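Local coordinates for coat protein (Sulfolobus turreted icosahedral virus, PDB 2BBD), which builds the capsid of an archaeal virus as its major coat protein, probably through double jelly-roll subunits like those of some bacterial and eukaryotic viruses, at residues Arg26-Arg31 with Tyr156-Ala161; Gln36-Ile41 with Ser149-Ile154. One frame throughout, in Å; residues are numbered along the deposited sequence.

Contact 1 of 2, residues Arg26-Arg31 with Tyr156-Ala161; sequences RNNFIR and YERVTA
Arg31 NH1 donates to Glu157 OE1 at 2.6 Å in a salt bridge, while OE2 of the same carboxylate is held by Arg122 NH1 and Gly1 N. The Glu157 chain runs out extended, its CG anti to the backbone N (chi1 -168°). NH1 meets OE1 nearly along the C-O bond, with OE1 tilted 23° from the guanidinium plane. Phe29 and Glu157 are the hydrogen-bonded pair: Glu157 N to Phe29 O is 2.8 Å, and the return bond from Phe29 N to Glu157 O is weak. One water extends the joint, accepting from Val159 N at 2.8 Å and Phe29 N at 3.3 Å and donating to Asn28 OD1; Asn28 ND2 is hydrogen-bonded to Tyr4 OH on strand 2-13. Two aromatic rings are packed differently. Val159 CB sits over one face of Phe29, 3.8 Å from the ring centroid, and Val159 CG2 touches Phe29 CD1. Asn27 CB lies over a face of Tyr156, toward the rim, and Ile30 CG1 approaches Tyr156 CE2 at 3.6 Å; the Tyr156 hydroxyl is hydrogen-bonded to Pro25. The whole is the end of an antiparallel strand pair, extended by a water, in a sheet consistent with the viral jelly-roll fold.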
ATOM      1  N   ARG A  26      -3.893  17.567 -13.744  1.00 28.09           N
ATOM      2  CA  ARG A  26      -2.457  17.810 -13.875  1.00 27.90           C
ATOM      3  C   ARG A  26      -2.114  19.293 -13.778  1.00 29.27           C
ATOM      4  O   ARG A  26      -1.478  19.852 -14.671  1.00 28.12           O
ATOM      5  CB  ARG A  26      -1.974  17.247 -15.213  1.00 27.59           C
ATOM      6  CG  ARG A  26      -2.293  15.772 -15.367  1.00 28.11           C
ATOM      7  CD  ARG A  26      -1.827  15.191 -16.691  1.00 30.91           C
ATOM      8  NE  ARG A  26      -2.614  15.678 -17.817  1.00 35.87           N
ATOM      9  CZ  ARG A  26      -2.329  16.772 -18.515  1.00 39.88           C
ATOM     10  NH1 ARG A  26      -1.264  17.501 -18.202  1.00 41.94           N
ATOM     11  NH2 ARG A  26      -3.102  17.132 -19.531  1.00 39.15           N
ATOM     12  N   ASN A  27      -2.526  19.917 -12.678  1.00 28.65           N
ATOM     13  CA  ASN A  27      -2.290  21.333 -12.449  1.00 29.44           C
ATOM     14  C   ASN A  27      -0.832  21.668 -12.224  1.00 29.04           C
ATOM     15  O   ASN A  27      -0.386  22.764 -12.548  1.00 29.60           O
ATOM     16  CB  ASN A  27      -3.087  21.806 -11.242  1.00 31.52           C
ATOM     17  CG  ASN A  27      -4.579  21.640 -11.426  1.00 35.97           C
ATOM     18  OD1 ASN A  27      -5.353  21.882 -10.504  1.00 37.46           O
ATOM     19  ND2 ASN A  27      -4.991  21.228 -12.623  1.00 36.52           N
ATOM     20  N   ASN A  28      -0.102  20.729 -11.643  1.00 27.66           N
ATOM     21  CA  ASN A  28       1.313  20.902 -11.345  1.00 25.70           C
ATOM     22  C   ASN A  28       1.863  19.534 -11.009  1.00 26.48           C
ATOM     23  O   ASN A  28       1.185  18.512 -11.206  1.00 25.14           O
ATOM     24  CB  ASN A  28       1.495  21.815 -10.132  1.00 27.28           C
ATOM     25  CG  ASN A  28       1.671  23.270 -10.510  1.00 31.74           C
ATOM     26  OD1 ASN A  28       2.531  23.611 -11.325  1.00 30.24           O
ATOM     27  ND2 ASN A  28       0.862  24.143  -9.911  1.00 29.76           N
ATOM     28  N   PHE A  29       3.095  19.510 -10.516  1.00 24.44           N
ATOM     29  CA  PHE A  29       3.694  18.253 -10.105  1.00 24.15           C
ATOM     30  C   PHE A  29       2.863  17.802  -8.901  1.00 23.63           C
ATOM     31  O   PHE A  29       2.315  18.636  -8.175  1.00 23.81           O
ATOM     32  CB  PHE A  29       5.163  18.456  -9.704  1.00 25.71           C
ATOM     33  CG  PHE A  29       6.126  18.432 -10.868  1.00 26.03           C
ATOM     34  CD1 PHE A  29       7.436  17.987 -10.690  1.00 27.79           C
ATOM     35  CD2 PHE A  29       5.730  18.852 -12.139  1.00 26.31           C
ATOM     36  CE1 PHE A  29       8.343  17.959 -11.763  1.00 24.94           C
ATOM     37  CE2 PHE A  29       6.628  18.830 -13.218  1.00 26.86           C
ATOM     38  CZ  PHE A  29       7.933  18.384 -13.028  1.00 26.78           C
ATOM     39  N   ILE A  30       2.772  16.494  -8.691  1.00 23.34           N
ATOM     40  CA  ILE A  30       1.979  15.942  -7.592  1.00 23.31           C
ATOM     41  C   ILE A  30       2.836  15.175  -6.589  1.00 24.12           C
ATOM     42  O   ILE A  30       3.568  14.263  -6.967  1.00 23.90           O
ATOM     43  CB  ILE A  30       0.888  14.995  -8.153  1.00 21.67           C
ATOM     44  CG1 ILE A  30      -0.078  15.795  -9.036  1.00 19.76           C
ATOM     45  CG2 ILE A  30       0.164  14.275  -7.011  1.00 19.59           C
ATOM     46  CD1 ILE A  30      -1.009  14.928  -9.888  1.00 22.58           C
ATOM     47  N   ARG A  31       2.749  15.549  -5.317  1.00 24.33           N
ATOM     48  CA  ARG A  31       3.509  14.869  -4.276  1.00 24.35           C
ATOM     49  C   ARG A  31       2.674  13.742  -3.668  1.00 25.74           C
ATOM     50  O   ARG A  31       3.205  12.694  -3.282  1.00 25.15           O
ATOM     51  CB  ARG A  31       3.942  15.860  -3.199  1.00 24.58           C
ATOM     52  CG  ARG A  31       4.955  16.895  -3.686  1.00 25.23           C
ATOM     53  CD  ARG A  31       5.315  17.829  -2.563  1.00 29.80           C
ATOM     54  NE  ARG A  31       6.095  17.127  -1.549  1.00 32.94           N
ATOM     55  CZ  ARG A  31       7.379  16.816  -1.695  1.00 35.00           C
ATOM     56  NH1 ARG A  31       8.018  17.155  -2.806  1.00 35.27           N
ATOM     57  NH2 ARG A  31       8.020  16.154  -0.745  1.00 36.31           N
ATOM     58  N   TYR A 156      -0.024  19.232  -4.436  1.00 25.19           N
ATOM     59  CA  TYR A 156       0.779  19.609  -5.592  1.00 26.20           C
ATOM     60  C   TYR A 156       2.058  20.295  -5.177  1.00 26.65           C
ATOM     61  O   TYR A 156       2.258  20.627  -4.016  1.00 30.36           O
ATOM     62  CB  TYR A 156       0.027  20.598  -6.489  1.00 23.68           C
ATOM     63  CG  TYR A 156      -1.141  20.029  -7.243  1.00 26.56           C
ATOM     64  CD1 TYR A 156      -2.446  20.283  -6.837  1.00 27.48           C
ATOM     65  CD2 TYR A 156      -0.944  19.271  -8.391  1.00 24.90           C
ATOM     66  CE1 TYR A 156      -3.530  19.799  -7.563  1.00 28.41           C
ATOM     67  CE2 TYR A 156      -2.015  18.779  -9.120  1.00 26.26           C
ATOM     68  CZ  TYR A 156      -3.305  19.045  -8.703  1.00 27.61           C
ATOM     69  OH  TYR A 156      -4.363  18.533  -9.413  1.00 32.48           O
ATOM     70  N   GLU A 157       2.925  20.498  -6.154  1.00 28.70           N
ATOM     71  CA  GLU A 157       4.157  21.234  -5.946  1.00 29.66           C
ATOM     72  C   GLU A 157       4.366  21.977  -7.255  1.00 29.20           C
ATOM     73  O   GLU A 157       4.361  21.378  -8.338  1.00 27.32           O
ATOM     74  CB  GLU A 157       5.361  20.331  -5.669  1.00 31.23           C
ATOM     75  CG  GLU A 157       6.559  21.128  -5.158  1.00 33.69           C
ATOM     76  CD  GLU A 157       7.795  20.280  -4.918  1.00 34.71           C
ATOM     77  OE1 GLU A 157       7.673  19.178  -4.345  1.00 35.46           O
ATOM     78  OE2 GLU A 157       8.897  20.727  -5.292  1.00 38.24           O
ATOM     79  N   ARG A 158       4.504  23.289  -7.154  1.00 28.03           N
ATOM     80  CA  ARG A 158       4.716  24.098  -8.329  1.00 31.14           C
ATOM     81  C   ARG A 158       6.206  24.071  -8.644  1.00 31.85           C
ATOM     82  O   ARG A 158       7.004  24.782  -8.030  1.00 32.74           O
ATOM     83  CB  ARG A 158       4.229  25.526  -8.080  1.00 30.80           C
ATOM     84  CG  ARG A 158       4.528  26.464  -9.220  1.00 37.99           C
ATOM     85  CD  ARG A 158       3.707  27.735  -9.130  1.00 42.43           C
ATOM     86  NE  ARG A 158       4.241  28.767 -10.016  1.00 47.50           N
ATOM     87  CZ  ARG A 158       5.336  29.475  -9.753  1.00 49.56           C
ATOM     88  NH1 ARG A 158       6.009  29.261  -8.627  1.00 49.69           N
ATOM     89  NH2 ARG A 158       5.761  30.395 -10.613  1.00 50.78           N
ATOM     90  N   VAL A 159       6.570  23.224  -9.594  1.00 32.07           N
ATOM     91  CA  VAL A 159       7.954  23.076 -10.008  1.00 33.47           C
ATOM     92  C   VAL A 159       8.157  23.851 -11.302  1.00 32.85           C
ATOM     93  O   VAL A 159       7.545  23.549 -12.330  1.00 31.98           O
ATOM     94  CB  VAL A 159       8.301  21.588 -10.214  1.00 32.91           C
ATOM     95  CG1 VAL A 159       9.757  21.436 -10.581  1.00 34.90           C
ATOM     96  CG2 VAL A 159       8.003  20.818  -8.931  1.00 34.52           C
ATOM     97  N   THR A 160       9.009  24.863 -11.235  1.00 32.72           N
ATOM     98  CA  THR A 160       9.284  25.711 -12.387  1.00 34.80           C
ATOM     99  C   THR A 160      10.369  25.136 -13.284  1.00 34.31           C
ATOM    100  O   THR A 160      11.156  24.286 -12.867  1.00 32.81           O
ATOM    101  CB  THR A 160       9.713  27.112 -11.930  1.00 34.09           C
ATOM    102  OG1 THR A 160      10.921  27.009 -11.164  1.00 35.13           O
ATOM    103  CG2 THR A 160       8.624  27.732 -11.056  1.00 32.41           C
ATOM    104  N   ALA A 161      10.397  25.603 -14.527  1.00 35.08           N
ATOM    105  CA  ALA A 161      11.388  25.148 -15.487  1.00 35.46           C
ATOM    106  C   ALA A 161      12.791  25.454 -14.958  1.00 36.23           C
ATOM    107  O   ALA A 161      13.741  24.717 -15.228  1.00 36.44           O
ATOM    108  CB  ALA A 161      11.159  25.837 -16.829  1.00 34.39           C
TER
HETATM  109  O   HOH W   1       4.792  22.122 -11.461  1.00 31.99           O

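Contact 2 of 2, residues Gln36-Ile41 with Ser149-Ile154; sequences QLIGSI and SFYITI
Two neighbouring inner strands of a five-stranded antiparallel sheet meet here, an element consistent with one of the jelly rolls expected of this coat protein. Strands 36-38 and 149-154 run antiparallel, their axes 4.7 Å apart at closest. Gln36 with Tyr151 and Ile38 with Ser149 are hydrogen-bonded pairs, and Leu37 with Phe150 is the non-hydrogen-bonded pair between them. Four backbone bonds result: Tyr151 N to Gln36 O is the shortest at 2.8 Å, and Ile38 N to Ser149 O is nearly straight, with 173° at the hydrogen.

The two faces of the pair differ in character. On the face of Leu37 and Phe150, both buried, Leu37 CG stands anti to the backbone N (chi1 175°), and its methyl CD1 rests over the centre of the Phe150 ring, 3.7 Å from the centroid, in a CH-pi contact. Trp116 and Trp14 also touch Leu37, and Val35 packs on Phe150. The other face, carrying Gln36, Ile38, Ser149 and Tyr151, mixes apolar and polar contacts. Ile38 crosses Tyr151 at about a right angle, with CB 3.9 Å from Tyr151 CE1. A water in the plane of that ring, at its edge, bridges Ile38 O at 2.7 Å and the Tyr151 hydroxyl. A second water links Gln36 NE2, Tyr151 O and Thr153 OG1; Thr153 OG1 is also hydrogen-bonded to Thr7 on strand 2-13.

Beyond Ile38 the chain turns a corner at Gly39; Ser40 then bonds backbone to backbone with Asn147. The chemistry implies a sheet with one buried, apolar side and one partly exposed side, on which waters give carbonyl oxygens that already accept a strand-to-strand bond a second donor, and tie them to side-chain polar groups.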
ATOM      1  N   GLN A  36     -10.554   9.798   0.939  1.00 22.67           N
ATOM      2  CA  GLN A  36     -11.322   9.642   2.170  1.00 21.55           C
ATOM      3  C   GLN A  36     -12.720   9.134   1.840  1.00 21.80           C
ATOM      4  O   GLN A  36     -13.447   9.746   1.039  1.00 21.82           O
ATOM      5  CB  GLN A  36     -11.434  10.965   2.934  1.00 18.89           C
ATOM      6  CG  GLN A  36     -10.109  11.621   3.275  1.00 22.34           C
ATOM      7  CD  GLN A  36     -10.285  13.015   3.858  1.00 25.15           C
ATOM      8  OE1 GLN A  36     -10.367  13.190   5.077  1.00 27.88           O
ATOM      9  NE2 GLN A  36     -10.362  14.014   2.987  1.00 21.39           N
ATOM     10  N   LEU A  37     -13.076   7.995   2.429  1.00 20.23           N
ATOM     11  CA  LEU A  37     -14.394   7.406   2.248  1.00 19.32           C
ATOM     12  C   LEU A  37     -15.131   7.896   3.485  1.00 20.58           C
ATOM     13  O   LEU A  37     -14.842   7.472   4.602  1.00 21.43           O
ATOM     14  CB  LEU A  37     -14.308   5.875   2.223  1.00 16.73           C
ATOM     15  CG  LEU A  37     -15.645   5.126   2.151  1.00 18.89           C
ATOM     16  CD1 LEU A  37     -16.376   5.521   0.879  1.00 19.16           C
ATOM     17  CD2 LEU A  37     -15.411   3.603   2.186  1.00 16.47           C
ATOM     18  N   ILE A  38     -16.078   8.803   3.279  1.00 21.70           N
ATOM     19  CA  ILE A  38     -16.804   9.417   4.384  1.00 21.91           C
ATOM     20  C   ILE A  38     -18.320   9.336   4.218  1.00 23.24           C
ATOM     21  O   ILE A  38     -18.856   9.629   3.145  1.00 23.43           O
ATOM     22  CB  ILE A  38     -16.397  10.905   4.502  1.00 21.95           C
ATOM     23  CG1 ILE A  38     -14.870  11.009   4.611  1.00 23.43           C
ATOM     24  CG2 ILE A  38     -17.104  11.556   5.687  1.00 20.07           C
ATOM     25  CD1 ILE A  38     -14.330  12.421   4.517  1.00 24.15           C
ATOM     26  N   GLY A  39     -18.997   8.958   5.299  1.00 23.82           N
ATOM     27  CA  GLY A  39     -20.445   8.844   5.275  1.00 25.53           C
ATOM     28  C   GLY A  39     -20.943   8.101   6.499  1.00 25.67           C
ATOM     29  O   GLY A  39     -20.542   8.404   7.622  1.00 26.62           O
ATOM     30  N   SER A  40     -21.807   7.116   6.287  1.00 24.00           N
ATOM     31  CA  SER A  40     -22.340   6.346   7.396  1.00 26.23           C
ATOM     32  C   SER A  40     -22.650   4.923   6.994  1.00 24.52           C
ATOM     33  O   SER A  40     -22.673   4.586   5.809  1.00 25.06           O
ATOM     34  CB  SER A  40     -23.622   6.988   7.927  1.00 26.03           C
ATOM     35  OG  SER A  40     -24.682   6.798   7.007  1.00 28.90           O
ATOM     36  N   ILE A  41     -22.868   4.095   8.010  1.00 23.46           N
ATOM     37  CA  ILE A  41     -23.230   2.697   7.834  1.00 22.26           C
ATOM     38  C   ILE A  41     -24.539   2.561   8.602  1.00 21.96           C
ATOM     39  O   ILE A  41     -24.615   2.924   9.773  1.00 22.78           O
ATOM     40  CB  ILE A  41     -22.152   1.744   8.416  1.00 20.53           C
ATOM     41  CG1 ILE A  41     -20.857   1.883   7.597  1.00 20.62           C
ATOM     42  CG2 ILE A  41     -22.657   0.290   8.379  1.00 21.45           C
ATOM     43  CD1 ILE A  41     -19.683   1.070   8.120  1.00 19.30           C
ATOM     44  N   SER A 149     -19.393   8.601   0.287  1.00 23.10           N
ATOM     45  CA  SER A 149     -18.741   9.024  -0.951  1.00 22.92           C
ATOM     46  C   SER A 149     -17.232   9.167  -0.737  1.00 24.44           C
ATOM     47  O   SER A 149     -16.761   9.367   0.391  1.00 23.09           O
ATOM     48  CB  SER A 149     -19.288  10.384  -1.415  1.00 23.84           C
ATOM     49  OG  SER A 149     -20.662  10.329  -1.752  1.00 24.74           O
ATOM     50  N   PHE A 150     -16.486   9.076  -1.835  1.00 23.86           N
ATOM     51  CA  PHE A 150     -15.046   9.234  -1.805  1.00 22.17           C
ATOM     52  C   PHE A 150     -14.696  10.669  -2.119  1.00 23.52           C
ATOM     53  O   PHE A 150     -15.180  11.224  -3.116  1.00 22.41           O
ATOM     54  CB  PHE A 150     -14.363   8.361  -2.851  1.00 20.33           C
ATOM     55  CG  PHE A 150     -14.423   6.894  -2.560  1.00 19.42           C
ATOM     56  CD1 PHE A 150     -15.378   6.091  -3.170  1.00 16.56           C
ATOM     57  CD2 PHE A 150     -13.492   6.305  -1.704  1.00 16.86           C
ATOM     58  CE1 PHE A 150     -15.401   4.711  -2.937  1.00 15.01           C
ATOM     59  CE2 PHE A 150     -13.508   4.934  -1.465  1.00 14.62           C
ATOM     60  CZ  PHE A 150     -14.464   4.135  -2.086  1.00 16.58           C
ATOM     61  N   TYR A 151     -13.851  11.253  -1.269  1.00 24.91           N
ATOM     62  CA  TYR A 151     -13.358  12.611  -1.433  1.00 24.27           C
ATOM     63  C   TYR A 151     -11.884  12.508  -1.809  1.00 23.97           C
ATOM     64  O   TYR A 151     -11.110  11.803  -1.153  1.00 22.57           O
ATOM     65  CB  TYR A 151     -13.518  13.403  -0.136  1.00 25.95           C
ATOM     66  CG  TYR A 151     -14.958  13.587   0.255  1.00 28.47           C
ATOM     67  CD1 TYR A 151     -15.704  12.516   0.736  1.00 30.18           C
ATOM     68  CD2 TYR A 151     -15.593  14.824   0.097  1.00 30.71           C
ATOM     69  CE1 TYR A 151     -17.049  12.661   1.052  1.00 31.52           C
ATOM     70  CE2 TYR A 151     -16.945  14.984   0.408  1.00 30.88           C
ATOM     71  CZ  TYR A 151     -17.664  13.896   0.884  1.00 34.10           C
ATOM     72  OH  TYR A 151     -18.998  14.029   1.181  1.00 37.56           O
ATOM     73  N   ILE A 152     -11.505  13.209  -2.871  1.00 22.08           N
ATOM     74  CA  ILE A 152     -10.139  13.183  -3.365  1.00 22.21           C
ATOM     75  C   ILE A 152      -9.398  14.479  -3.060  1.00 23.76           C
ATOM     76  O   ILE A 152      -9.885  15.567  -3.364  1.00 24.07           O
ATOM     77  CB  ILE A 152     -10.124  12.965  -4.882  1.00 21.44           C
ATOM     78  CG1 ILE A 152     -10.961  11.737  -5.241  1.00 24.20           C
ATOM     79  CG2 ILE A 152      -8.687  12.855  -5.377  1.00 21.94           C
ATOM     80  CD1 ILE A 152     -10.504  10.421  -4.579  1.00 24.47           C
ATOM     81  N   THR A 153      -8.219  14.366  -2.455  1.00 21.63           N
ATOM     82  CA  THR A 153      -7.439  15.554  -2.132  1.00 23.12           C
ATOM     83  C   THR A 153      -6.032  15.413  -2.702  1.00 24.41           C
ATOM     84  O   THR A 153      -5.357  14.418  -2.489  1.00 24.87           O
ATOM     85  CB  THR A 153      -7.373  15.780  -0.629  1.00 23.35           C
ATOM     86  OG1 THR A 153      -8.699  15.972  -0.128  1.00 24.45           O
ATOM     87  CG2 THR A 153      -6.556  17.007  -0.315  1.00 24.14           C
ATOM     88  N   ILE A 154      -5.592  16.420  -3.436  1.00 25.59           N
ATOM     89  CA  ILE A 154      -4.286  16.343  -4.065  1.00 26.71           C
ATOM     90  C   ILE A 154      -3.276  17.340  -3.530  1.00 27.00           C
ATOM     91  O   ILE A 154      -3.583  18.518  -3.328  1.00 28.45           O
ATOM     92  CB  ILE A 154      -4.443  16.523  -5.592  1.00 28.01           C
ATOM     93  CG1 ILE A 154      -5.428  15.477  -6.112  1.00 27.74           C
ATOM     94  CG2 ILE A 154      -3.096  16.373  -6.303  1.00 27.96           C
ATOM     95  CD1 ILE A 154      -5.929  15.761  -7.485  1.00 34.05           C
TER
HETATM   96  O   HOH W   2      -9.552  13.623   0.617  1.00 21.81           O
HETATM   97  O   HOH W   3     -20.484  11.669   2.607  1.00 35.06           O

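From the N terminus the chain lays down strand 2-13, passes through 19-24 of the eight-stranded sheet, then enters strand 29-43, whose start belongs to contact 1 and whose later part belongs to contact 2. It leaves to build strands 61-68 and 72-78, helix 79-89 and strands 108-123 and 131-137, then returns along 145-158. Contact 2 therefore closes the inner loop, of 107 residues, and contact 1 encloses it with the larger one; they nest without crossing. Their centres are about 24 Å apart on the same two strands, yet Ile30 CG2 packs on Ile154 CG2 at 3.9 Å. Together they fasten 29-43 to 145-158, with strands 108-123 and 2-13 flanking the pair.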